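Local coordinates for protein 3-hydroxyacyl-CoA dehydrogenase type-2 (Mycobacterium avium, PDB 3PPI) that probably catalyses the NAD-dependent oxidation of 3-hydroxyacyl-CoA substrates to 3-oxoacyl-CoA, as a tetrameric short-chain dehydrogenase with a Rossmann-type fold, at residues A[203-207]-A[208-212]. Sequence-based numbering, arbitrary orientation.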
# COMPACT_ATOMS: atom_id res chain seq x y z
N ARG A 203 -0.94 -17.80 -2.36
CA ARG A 203 -2.19 -18.47 -1.98
C ARG A 203 -2.42 -19.75 -2.80
O ARG A 203 -2.73 -20.80 -2.24
CB ARG A 203 -3.38 -17.52 -2.09
CG ARG A 203 -3.44 -16.49 -0.98
CD ARG A 203 -4.35 -15.34 -1.29
NE ARG A 203 -4.72 -14.59 -0.08
CZ ARG A 203 -5.70 -13.69 -0.02
NH1 ARG A 203 -6.40 -13.36 -1.11
NH2 ARG A 203 -5.99 -13.10 1.14
N ASP A 204 -2.26 -19.65 -4.12
CA ASP A 204 -2.39 -20.82 -5.01
C ASP A 204 -1.51 -21.98 -4.61
O ASP A 204 -1.95 -23.12 -4.56
CB ASP A 204 -2.02 -20.45 -6.46
CG ASP A 204 -3.21 -20.19 -7.33
OD1 ASP A 204 -4.34 -20.17 -6.82
OD2 ASP A 204 -3.01 -20.00 -8.54
N LEU A 205 -0.25 -21.68 -4.33
CA LEU A 205 0.76 -22.69 -4.14
C LEU A 205 0.88 -23.13 -2.69
O LEU A 205 1.67 -24.01 -2.37
CB LEU A 205 2.11 -22.18 -4.68
CG LEU A 205 2.16 -22.01 -6.20
CD1 LEU A 205 3.53 -21.49 -6.63
CD2 LEU A 205 1.87 -23.35 -6.89
N SER A 206 0.06 -22.57 -1.81
CA SER A 206 0.13 -22.93 -0.41
C SER A 206 -0.20 -24.41 -0.16
O SER A 206 0.38 -25.01 0.73
CB SER A 206 -0.76 -22.02 0.43
OG SER A 206 -2.12 -22.17 0.08
N SER A 207 -1.11 -25.00 -0.93
CA SER A 207 -1.40 -26.44 -0.77
C SER A 207 -0.25 -27.32 -1.24
O SER A 207 -0.24 -28.51 -0.93
CB SER A 207 -2.68 -26.87 -1.49
OG SER A 207 -2.63 -26.53 -2.86
N ALA A 208 0.69 -26.76 -1.99
CA ALA A 208 1.89 -27.47 -2.43
C ALA A 208 3.10 -27.23 -1.49
O ALA A 208 4.14 -27.87 -1.63
CB ALA A 208 2.23 -27.08 -3.89
N GLY A 209 2.97 -26.32 -0.53
CA GLY A 209 4.09 -25.92 0.30
C GLY A 209 5.22 -25.25 -0.47
O GLY A 209 6.40 -25.54 -0.23
N ILE A 210 4.85 -24.36 -1.39
CA ILE A 210 5.83 -23.59 -2.14
C ILE A 210 5.59 -22.11 -1.82
O ILE A 210 4.50 -21.58 -2.08
CB ILE A 210 5.71 -23.83 -3.66
CG1 ILE A 210 5.96 -25.30 -3.99
CG2 ILE A 210 6.68 -22.94 -4.42
CD1 ILE A 210 5.63 -25.64 -5.44
N ARG A 211 6.59 -21.46 -1.24
CA ARG A 211 6.46 -20.05 -0.91
C ARG A 211 6.75 -19.21 -2.14
O ARG A 211 7.55 -19.61 -2.98
CB ARG A 211 7.40 -19.69 0.26
CG ARG A 211 6.87 -20.27 1.63
CD ARG A 211 7.74 -19.89 2.81
NE ARG A 211 9.10 -20.35 2.58
CZ ARG A 211 10.12 -19.60 2.16
NH1 ARG A 211 10.01 -18.30 1.95
NH2 ARG A 211 11.29 -20.20 1.96
N VAL A 212 6.07 -18.07 -2.24
CA VAL A 212 6.29 -17.12 -3.32
C VAL A 212 6.44 -15.71 -2.76
O VAL A 212 5.53 -15.22 -2.10
CB VAL A 212 5.16 -17.13 -4.35
CG1 VAL A 212 5.49 -16.17 -5.51
CG2 VAL A 212 4.92 -18.54 -4.88
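A Schellman motif joins Leu205 and Ser206 to Gly209 and Ile210, where the chain leaves helix 185-205 and enters strand 210-217 in a beta-alpha-beta unit of the Rossmann-type fold. Two nested backbone bonds identify it. The outer, six-to-one bond runs from Ile210 N to Leu205 O; at 3.3 Å it is weak, yet nearly straight (170° at the hydrogen). Inside it, Gly209 N reaches Ser206 O at 3.2 Å. Gly209 supplies the third criterion, a positive phi of 64° that reverses the chain. Leu205 O also accepts from Ala208 N at 2.9 Å, so this oxygen has two backbone donors.

The hydrophobic element of the motif is present as well: Leu205 CB lies 4.1 Å from Ile210 CB, and the two side chains cross at a slant. With CG beside its own backbone N (chi1 -68°), Leu205 extends CD1 along the start of the strand, where it meets Val212 CG2 at 3.7 Å and, more loosely, Ile210 CG2. Helix 130-156 adds to this packing, with Ala152 touching Leu205 and Ile155 and Ala156 touching Ile210; Ile120 of a second subunit also packs on Leu205. Within the same turn, Ser206 OG reaches back to donate to Arg203 O, three residues before it, at 2.8 Å and slightly tilted from the carbonyl plane, tying the side chain to the main chain of Arg203.

The carbonyl oxygens of Leu205 and Ser206 are thus bonded by N-H groups of 208-210, while Ala208 O is bonded by Arg166 from outside the turn. Leu205, Ile210 and Val212 form an apolar patch beside them. Main-chain bonds therefore set the path of the turn, and Leu205 packs on the side chains at the start of strand 210-217.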